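Local coordinates for tudor and KH domain-containing protein homolog (PDB 5VQH) that takes part in primary piRNA biogenesis, binding the symmetrically methylated Piwi proteins Siwi and Ago3 through its extended Tudor domain, and helps silence transposons during spermatogenesis, at residues R65-L70 and L127-R131; Y113-G117 and R138-M142; F176-T180 and L223-L229. All coordinates share one frame; numbering follows the deposited sequence. Where two conformers were deposited one is given.

Contact 1 (R65-L70 and L127-R131); sequences REAHTL and LCELR
H68 is tied to E129 twice, once through its ring and once through its backbone. Ring atom H68 ND1 donates to E129 OE1 over 2.7 Å, with a nearly straight N-H (168°). The carboxylate oxygen lies in the plane of the ring, but the ring nitrogen meets it from above the carboxylate plane. E129 N donates to H68 O at 2.6 Å. E129 CG lies anti to its own N (chi1 -179°), and a bend at chi2 turns the carboxylate back to the imidazole. The second ring nitrogen, NE2, is bonded to the hydroxyl of Y58, so both nitrogens have partners and the rotation of the ring is fixed. A phenylalanine in place of H68 has no ring nitrogens, and the E129 carboxylate, like the Y58 hydroxyl, would probably be freer to turn. The R131 chain passes beside the ring, with R131 CG near H68 CE1, and its guanidinium goes on to D133. L70 CD1 rests on L127 CB at 4.0 Å, and L70 CG lies over the backbone between C128 and E129. C128 SG sits 3.8 Å from R65 CG, while the R65 guanidinium is bonded to Y59 O. The contact thus joins the end of helix 62-66 to edge strand 128-129. C128 pairs with A80 of strand 78-82, and Y59 of helix 43-59 packs on C128 and L130.

Contact 2 (Y113-G117 and R138-M142); sequences YLDYG and RFQAM. With 2MR (n3, n4-dimethylarginine), chain C.
L114 O accepts two bonds, from the backbone N-H of A141 and from a water. A141 N donates over 3.2 Å, in the carbonyl plane and on a lone pair of L114 O. The water donates to L114 O and also to A141 O at 2.7 Å, so it bridges the two loops. D115 adds a side-chain bond. Its OD1 uses the anti lone pair to accept from Q140 N at 2.9 Å, with the N-H nearly straight (165°). D115 OD2 forms a salt bridge with R91, which probably helps to hold the carboxylate in place. Q140 folds back by a bend at chi2, and its NE2 reaches R138 O and Q44 of helix 43-59. On the apolar side L114 CD1 lies over one face of the F139 ring, 3.7 Å from its centroid, a CH-pi contact. The methyl of A141 fits against the turn, with CB 3.5 Å from Y116 N. A CB on G117 would be pressed against Y116 O. The turn itself is closed by Y113 O, which accepts from both Y116 N and G117 N. The same turn carries two residues of the ligand pocket, Y113 and Y116. CG of Y116 is beside its backbone N and anti to the carbonyl carbon (chi1 -70°), which presents one ring face to the ligand, with 2MR CZ 3.5 Å from Y116 CG. Methyl CQ1 of 2MR lies 3.4 Å from Y113 CG. With F83 and Y90, these tyrosines form the aromatic cage for symmetric dimethylarginine of an extended Tudor domain; D118 hydrogen-bonds the ligand.

Contact 3 (F176-T180 and L223-L229); sequences FEELT and LDVGAVL
The last turn of helix 170-179 packs against the first turns of helix 225-231, the backbones coming nearest at L179 and V225, whose CA atoms are 6.3 Å apart. The contact is apolar, with no hydrogen bond across it. L179 is its centre. Its CB meets V225 CG1 at 3.7 Å, and its CD1 reaches V228 CG1 tip to tip at 3.6 Å. The same methyl touches V225 O and, more loosely, L229 CD2. L179 CD2 lies 4.4 Å from L223 CD2, at the margin. F176 lies one turn back along the helix. With CG anti to its N (chi1 180°), its ring reaches the flank of V225. V225 CG1 comes to the ring edge, near its plane, 3.7 Å from F176 CD1. L229 CD1 lies 4.1 Å from the same ring atom, and the ring of F36 meets F176 edge-to-face. T180 CG2 covers one face of the F176 ring. T180 OG1 donates to F176 O, which also accepts from T180 N, so this carbonyl holds two bonds. On the other segment D224 is the N-cap of helix 225-231: D224 OD1 accepts from A227 N at 3.0 Å. T180 and V225 also join strand 207-217 at L214, T180 by its side chain and V225 by backbone bonds. This helix-to-helix packing belongs to the mixed-sheet part, consistent with the staphylococcal-nuclease-like half of an extended Tudor domain.

Overall arrangement
From the N terminus the chain runs through strands 23-30 and 35-40 and the long helix 43-59 to helix 62-66, where contact 1 begins. Strands 78-82, 89-98, 108-113 and 119-123 follow before 127-131 closes that loop. Contact 2 opens inside it, at 113-117, and closes beyond it, at 138-142, so the two cross. Contact 1 joins helix 62-66 to an outermost strand of the five-stranded sheet, and contact 2 ties the ligand-binding turn to the approach to strand 142-146 in the mixed sheet. Contact 3 comes later in series and joins two helices beside that sheet. Contacts 1 and 3 lie on opposite sides of the chain's centre, their centres about 40 Å apart.

Contact 1 (R65-L70 and L127-R131)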
loop_
_atom_site.group_PDB
_atom_site.type_symbol
_atom_site.label_atom_id
_atom_site.label_comp_id
_atom_site.label_asym_id
_atom_site.label_seq_id
_atom_site.Cartn_x
_atom_site.Cartn_y
_atom_site.Cartn_z
ATOM N N ARG A 65 23.039 -9.000 7.629
ATOM C CA ARG A 65 22.588 -9.599 6.385
ATOM C C ARG A 65 23.003 -11.100 6.249
ATOM O O ARG A 65 22.183 -11.953 5.924
ATOM C CB ARG A 65 23.075 -8.755 5.214
ATOM C CG ARG A 65 22.355 -7.420 5.110
ATOM C CD ARG A 65 22.519 -6.844 3.727
ATOM N NE ARG A 65 23.938 -6.607 3.441
ATOM C CZ ARG A 65 24.627 -5.528 3.817
ATOM N NH1 ARG A 65 24.038 -4.549 4.501
ATOM N NH2 ARG A 65 25.921 -5.441 3.534
ATOM N N GLU A 66 24.260 -11.418 6.545
ATOM C CA GLU A 66 24.777 -12.782 6.393
ATOM C C GLU A 66 24.128 -13.774 7.347
ATOM O O GLU A 66 23.975 -14.948 7.019
ATOM C CB GLU A 66 26.289 -12.792 6.571
ATOM C CG GLU A 66 27.037 -12.035 5.470
ATOM C CD GLU A 66 28.499 -11.769 5.812
ATOM O OE1 GLU A 66 28.843 -11.713 7.022
ATOM O OE2 GLU A 66 29.302 -11.605 4.865
ATOM N N ALA A 67 23.724 -13.308 8.519
ATOM C CA ALA A 67 22.952 -14.149 9.446
ATOM C C ALA A 67 21.478 -14.218 9.058
ATOM O O ALA A 67 20.690 -14.833 9.768
ATOM C CB ALA A 67 23.082 -13.640 10.876
ATOM N N HIS A 68 21.086 -13.543 7.983
ATOM C CA HIS A 68 19.715 -13.636 7.486
ATOM C C HIS A 68 19.687 -13.672 5.954
ATOM O O HIS A 68 18.795 -13.104 5.318
ATOM C CB HIS A 68 18.891 -12.491 8.020
ATOM C CG HIS A 68 18.794 -12.494 9.508
ATOM N ND1 HIS A 68 17.888 -13.275 10.185
ATOM C CD2 HIS A 68 19.522 -11.857 10.456
ATOM C CE1 HIS A 68 18.043 -13.103 11.483
ATOM N NE2 HIS A 68 19.025 -12.245 11.676
ATOM N N THR A 69 20.688 -14.356 5.397
ATOM C CA THR A 69 20.769 -14.665 3.988
ATOM C C THR A 69 19.656 -15.631 3.614
ATOM O O THR A 69 19.407 -16.601 4.321
ATOM C CB THR A 69 22.156 -15.256 3.640
ATOM O OG1 THR A 69 23.113 -14.183 3.536
ATOM C CG2 THR A 69 22.124 -15.980 2.321
ATOM N N LEU A 70 18.958 -15.323 2.522
ATOM C CA LEU A 70 17.914 -16.201 1.983
ATOM C C LEU A 70 18.557 -17.226 1.072
ATOM O O LEU A 70 19.140 -16.843 0.038
ATOM C CB LEU A 70 16.910 -15.419 1.142
ATOM C CG LEU A 70 15.738 -14.752 1.833
ATOM C CD1 LEU A 70 14.907 -14.085 0.760
ATOM C CD2 LEU A 70 14.900 -15.718 2.632
ATOM N N LEU A 127 17.497 -9.267 -1.137
ATOM C CA LEU A 127 16.511 -9.548 -0.076
ATOM C C LEU A 127 17.158 -10.340 1.083
ATOM O O LEU A 127 18.156 -11.060 0.884
ATOM C CB LEU A 127 15.313 -10.340 -0.626
ATOM C CG LEU A 127 14.607 -9.804 -1.881
ATOM C CD1 LEU A 127 13.627 -10.836 -2.425
ATOM C CD2 LEU A 127 13.902 -8.511 -1.561
ATOM N N CYS A 128 16.596 -10.193 2.284
ATOM C CA CYS A 128 17.088 -10.893 3.443
ATOM C C CYS A 128 15.950 -11.558 4.146
ATOM O O CYS A 128 14.806 -11.170 3.954
ATOM C CB CYS A 128 17.742 -9.921 4.407
ATOM S SG CYS A 128 19.348 -9.358 3.860
ATOM N N GLU A 129 16.252 -12.558 4.967
ATOM C CA GLU A 129 15.224 -13.143 5.786
ATOM C C GLU A 129 14.804 -12.098 6.823
ATOM O O GLU A 129 15.641 -11.420 7.431
ATOM C CB GLU A 129 15.715 -14.398 6.503
ATOM C CG GLU A 129 14.636 -15.066 7.385
ATOM C CD GLU A 129 15.007 -15.195 8.878
ATOM O OE1 GLU A 129 16.215 -15.166 9.221
ATOM O OE2 GLU A 129 14.086 -15.342 9.720
ATOM N N LEU A 130 13.499 -11.989 7.012
ATOM C CA LEU A 130 12.939 -11.146 8.061
ATOM C C LEU A 130 12.957 -11.862 9.433
ATOM O O LEU A 130 12.302 -12.857 9.624
ATOM C CB LEU A 130 11.510 -10.699 7.695
ATOM C CG LEU A 130 10.900 -9.657 8.642
ATOM C CD1 LEU A 130 11.687 -8.335 8.649
ATOM C CD2 LEU A 130 9.437 -9.400 8.346
ATOM N N ARG A 131 13.734 -11.333 10.366
ATOM C CA ARG A 131 13.724 -11.755 11.765
ATOM C C ARG A 131 12.306 -11.781 12.336
ATOM O O ARG A 131 11.550 -10.813 12.193
ATOM C CB ARG A 131 14.548 -10.775 12.593
ATOM C CG ARG A 131 15.902 -11.269 13.005
ATOM C CD ARG A 131 16.209 -10.767 14.406
ATOM N NE ARG A 131 16.116 -9.308 14.469
ATOM C CZ ARG A 131 15.824 -8.601 15.563
ATOM N NH1 ARG A 131 15.775 -7.273 15.504
ATOM N NH2 ARG A 131 15.580 -9.212 16.721
#

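Contact 2 (Y113-G117 and R138-M142)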
loop_
_atom_site.group_PDB
_atom_site.type_symbol
_atom_site.label_atom_id
_atom_site.label_comp_id
_atom_site.label_asym_id
_atom_site.label_seq_id
_atom_site.Cartn_x
_atom_site.Cartn_y
_atom_site.Cartn_z
ATOM N N TYR A 113 5.445 -3.762 -0.631
ATOM C CA TYR A 113 5.829 -3.157 0.644
ATOM C C TYR A 113 4.602 -3.053 1.551
ATOM O O TYR A 113 3.700 -2.225 1.352
ATOM C CB TYR A 113 6.474 -1.810 0.397
ATOM C CG TYR A 113 7.799 -1.949 -0.327
ATOM C CD1 TYR A 113 8.954 -2.267 0.366
ATOM C CD2 TYR A 113 7.879 -1.802 -1.680
ATOM C CE1 TYR A 113 10.156 -2.410 -0.273
ATOM C CE2 TYR A 113 9.075 -1.953 -2.348
ATOM C CZ TYR A 113 10.205 -2.258 -1.643
ATOM O OH TYR A 113 11.388 -2.402 -2.322
ATOM N N LEU A 114 4.584 -3.939 2.552
ATOM C CA LEU A 114 3.381 -4.287 3.315
ATOM C C LEU A 114 2.807 -3.161 4.204
ATOM O O LEU A 114 1.645 -3.178 4.520
ATOM C CB LEU A 114 3.704 -5.487 4.213
ATOM C CG LEU A 114 3.727 -6.838 3.546
ATOM C CD1 LEU A 114 4.466 -7.845 4.397
ATOM C CD2 LEU A 114 2.336 -7.309 3.296
ATOM N N ASP A 115 3.661 -2.256 4.653
ATOM C CA ASP A 115 3.275 -1.093 5.461
ATOM C C ASP A 115 2.931 0.196 4.667
ATOM O O ASP A 115 2.610 1.216 5.246
ATOM C CB ASP A 115 4.412 -0.827 6.454
ATOM C CG ASP A 115 4.614 -2.009 7.406
ATOM O OD1 ASP A 115 3.620 -2.393 8.016
ATOM O OD2 ASP A 115 5.737 -2.543 7.553
ATOM N N TYR A 116 2.952 0.107 3.346
ATOM C CA TYR A 116 2.886 1.268 2.483
ATOM C C TYR A 116 2.004 1.029 1.281
ATOM O O TYR A 116 1.171 1.865 0.982
ATOM C CB TYR A 116 4.298 1.649 2.037
ATOM C CG TYR A 116 5.114 2.215 3.171
ATOM C CD1 TYR A 116 4.960 3.533 3.585
ATOM C CD2 TYR A 116 5.987 1.424 3.872
ATOM C CE1 TYR A 116 5.713 4.045 4.638
ATOM C CE2 TYR A 116 6.735 1.920 4.910
ATOM C CZ TYR A 116 6.593 3.220 5.307
ATOM O OH TYR A 116 7.346 3.682 6.384
ATOM N N GLY A 117 2.202 -0.106 0.594
ATOM C CA GLY A 117 1.295 -0.569 -0.448
ATOM C C GLY A 117 1.847 -0.442 -1.850
ATOM O O GLY A 117 1.230 -0.904 -2.825
ATOM N N ARG A 138 1.339 -4.854 13.181
ATOM C CA ARG A 138 0.358 -5.173 12.145
ATOM C C ARG A 138 0.828 -4.587 10.816
ATOM O O ARG A 138 1.515 -3.553 10.771
ATOM C CB ARG A 138 -1.028 -4.610 12.567
ATOM C CG ARG A 138 -2.141 -4.721 11.535
ATOM C CD ARG A 138 -3.416 -4.051 12.047
ATOM N NE ARG A 138 -3.216 -2.607 12.267
ATOM C CZ ARG A 138 -3.536 -1.674 11.384
ATOM N NH1 ARG A 138 -4.074 -2.016 10.207
ATOM N NH2 ARG A 138 -3.312 -0.399 11.661
ATOM N N PHE A 139 0.482 -5.241 9.722
ATOM C CA PHE A 139 0.857 -4.676 8.422
ATOM C C PHE A 139 0.013 -3.424 8.161
ATOM O O PHE A 139 -1.205 -3.487 8.144
ATOM C CB PHE A 139 0.702 -5.714 7.318
ATOM C CG PHE A 139 1.640 -6.891 7.454
ATOM C CD1 PHE A 139 2.957 -6.714 7.840
ATOM C CD2 PHE A 139 1.205 -8.174 7.156
ATOM C CE1 PHE A 139 3.804 -7.793 7.952
ATOM C CE2 PHE A 139 2.053 -9.265 7.247
ATOM C CZ PHE A 139 3.363 -9.075 7.645
ATOM N N GLN A 140 0.676 -2.293 8.004
ATOM C CA GLN A 140 0.016 -0.985 8.068
ATOM C C GLN A 140 -0.811 -0.571 6.869
ATOM O O GLN A 140 -1.683 0.306 7.036
ATOM C CB GLN A 140 1.037 0.123 8.327
ATOM C CG GLN A 140 1.591 0.180 9.735
ATOM C CD GLN A 140 0.502 0.322 10.763
ATOM O OE1 GLN A 140 -0.144 1.355 10.870
ATOM N NE2 GLN A 140 0.242 -0.739 11.476
ATOM N N ALA A 141 -0.594 -1.184 5.695
ATOM C CA ALA A 141 -1.287 -0.739 4.447
ATOM C C ALA A 141 -2.600 -1.450 4.213
ATOM O O ALA A 141 -2.576 -2.644 4.153
ATOM C CB ALA A 141 -0.388 -0.937 3.235
ATOM N N MET A 142 -3.720 -0.718 4.122
ATOM C CA MET A 142 -5.041 -1.283 3.843
ATOM C C MET A 142 -5.458 -0.915 2.408
ATOM O O MET A 142 -5.556 0.262 2.075
ATOM C CB MET A 142 -6.080 -0.730 4.836
ATOM C CG MET A 142 -5.642 -0.677 6.310
ATOM S SD MET A 142 -4.792 -2.184 6.808
ATOM C CE MET A 142 -6.054 -3.392 6.389
HETATM N N 2MR C . 10.212 8.822 2.909
HETATM C CA 2MR C . 10.891 7.859 2.022
HETATM C CB 2MR C . 9.965 6.675 1.769
HETATM C CG 2MR C . 9.338 6.117 3.045
HETATM C CD 2MR C . 8.962 4.677 2.750
HETATM N NE 2MR C . 7.939 4.653 1.735
HETATM C CZ 2MR C . 7.616 3.530 1.133
HETATM N NH1 2MR C . 8.244 2.492 1.439
HETATM C CQ1 2MR C . 8.018 1.172 0.891
HETATM N NH2 2MR C . 6.652 3.496 0.212
HETATM C CQ2 2MR C . 5.899 4.666 -0.214
HETATM C C 2MR C . 11.340 8.403 0.672
HETATM O O 2MR C . 11.679 7.654 -0.264
HETATM O OXT 2MR C . 11.398 9.617 0.451
HETATM O O HOH W 1 -0.468 -4.326 3.934
#

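Contact 3 (F176-T180 and L223-L229)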
loop_
_atom_site.group_PDB
_atom_site.type_symbol
_atom_site.label_atom_id
_atom_site.label_comp_id
_atom_site.label_asym_id
_atom_site.label_seq_id
_atom_site.Cartn_x
_atom_site.Cartn_y
_atom_site.Cartn_z
ATOM N N PHE A 176 -5.306 12.609 -8.627
ATOM C CA PHE A 176 -5.650 11.886 -7.437
ATOM C C PHE A 176 -4.437 11.797 -6.526
ATOM O O PHE A 176 -4.592 11.857 -5.314
ATOM C CB PHE A 176 -6.180 10.488 -7.792
ATOM C CG PHE A 176 -6.567 9.635 -6.593
ATOM C CD1 PHE A 176 -7.595 10.014 -5.743
ATOM C CD2 PHE A 176 -5.937 8.396 -6.353
ATOM C CE1 PHE A 176 -7.965 9.213 -4.664
ATOM C CE2 PHE A 176 -6.313 7.581 -5.276
ATOM C CZ PHE A 176 -7.325 8.003 -4.427
ATOM N N GLU A 177 -3.232 11.676 -7.084
ATOM C CA GLU A 177 -2.060 11.670 -6.232
ATOM C C GLU A 177 -1.806 13.050 -5.635
ATOM O O GLU A 177 -1.216 13.165 -4.571
ATOM C CB GLU A 177 -0.828 11.180 -6.974
ATOM C CG GLU A 177 -0.934 9.745 -7.476
ATOM C CD GLU A 177 0.383 9.205 -8.029
ATOM O OE1 GLU A 177 1.451 9.741 -7.686
ATOM O OE2 GLU A 177 0.370 8.228 -8.798
ATOM N N GLU A 178 -2.208 14.104 -6.325
ATOM C CA GLU A 178 -1.959 15.457 -5.816
ATOM C C GLU A 178 -2.975 15.725 -4.724
ATOM O O GLU A 178 -2.608 16.184 -3.644
ATOM C CB GLU A 178 -2.060 16.530 -6.904
ATOM C CG GLU A 178 -0.849 16.608 -7.835
ATOM C CD GLU A 178 -1.170 17.173 -9.251
ATOM O OE1 GLU A 178 -2.125 17.977 -9.408
ATOM O OE2 GLU A 178 -0.458 16.818 -10.227
ATOM N N LEU A 179 -4.240 15.421 -5.001
ATOM C CA LEU A 179 -5.301 15.720 -4.059
ATOM C C LEU A 179 -5.116 14.973 -2.740
ATOM O O LEU A 179 -5.357 15.547 -1.677
ATOM C CB LEU A 179 -6.666 15.365 -4.639
ATOM C CG LEU A 179 -7.112 16.164 -5.855
ATOM C CD1 LEU A 179 -8.348 15.544 -6.470
ATOM C CD2 LEU A 179 -7.362 17.597 -5.436
ATOM N N THR A 180 -4.681 13.706 -2.801
ATOM C CA THR A 180 -4.405 12.912 -1.580
ATOM C C THR A 180 -3.042 13.204 -0.996
ATOM O O THR A 180 -2.760 12.769 0.132
ATOM C CB THR A 180 -4.460 11.384 -1.834
ATOM O OG1 THR A 180 -3.416 10.985 -2.743
ATOM C CG2 THR A 180 -5.824 10.961 -2.396
ATOM N N LEU A 223 -12.779 19.386 1.292
ATOM C CA LEU A 223 -12.489 19.028 -0.073
ATOM C C LEU A 223 -12.816 17.564 -0.233
ATOM O O LEU A 223 -12.181 16.734 0.406
ATOM C CB LEU A 223 -11.013 19.257 -0.338
ATOM C CG LEU A 223 -10.594 19.285 -1.802
ATOM C CD1 LEU A 223 -9.239 19.969 -1.968
ATOM C CD2 LEU A 223 -10.549 17.869 -2.348
ATOM N N ASP A 224 -13.784 17.250 -1.088
ATOM C CA ASP A 224 -14.131 15.880 -1.397
ATOM C C ASP A 224 -13.325 15.414 -2.606
ATOM O O ASP A 224 -13.580 15.820 -3.741
ATOM C CB ASP A 224 -15.614 15.814 -1.714
ATOM C CG ASP A 224 -16.078 14.416 -2.084
ATOM O OD1 ASP A 224 -15.277 13.629 -2.663
ATOM O OD2 ASP A 224 -17.266 14.127 -1.799
ATOM N N VAL A 225 -12.367 14.530 -2.386
ATOM C CA VAL A 225 -11.358 14.253 -3.427
ATOM C C VAL A 225 -11.986 13.692 -4.693
ATOM O O VAL A 225 -11.704 14.138 -5.788
ATOM C CB VAL A 225 -10.265 13.337 -2.908
ATOM C CG1 VAL A 225 -9.357 12.851 -4.040
ATOM C CG2 VAL A 225 -9.443 14.088 -1.900
ATOM N N GLY A 226 -12.886 12.757 -4.534
ATOM C CA GLY A 226 -13.611 12.223 -5.666
ATOM C C GLY A 226 -14.506 13.250 -6.332
ATOM O O GLY A 226 -14.737 13.162 -7.529
ATOM N N ALA A 227 -15.040 14.212 -5.579
ATOM C CA ALA A 227 -15.943 15.181 -6.191
ATOM C C ALA A 227 -15.138 16.147 -7.033
ATOM O O ALA A 227 -15.603 16.616 -8.066
ATOM C CB ALA A 227 -16.778 15.907 -5.144
ATOM N N VAL A 228 -13.910 16.408 -6.616
ATOM C CA VAL A 228 -12.995 17.165 -7.440
ATOM C C VAL A 228 -12.690 16.465 -8.753
ATOM O O VAL A 228 -12.559 17.118 -9.765
ATOM C CB VAL A 228 -11.669 17.400 -6.738
ATOM C CG1 VAL A 228 -10.670 18.053 -7.677
ATOM C CG2 VAL A 228 -11.869 18.272 -5.516
ATOM N N LEU A 229 -12.536 15.148 -8.729
ATOM C CA LEU A 229 -12.211 14.392 -9.929
ATOM C C LEU A 229 -13.383 14.424 -10.920
ATOM O O LEU A 229 -13.199 14.523 -12.149
ATOM C CB LEU A 229 -11.854 12.935 -9.594
ATOM C CG LEU A 229 -10.523 12.639 -8.859
ATOM C CD1 LEU A 229 -10.445 11.153 -8.481
ATOM C CD2 LEU A 229 -9.265 13.037 -9.619
#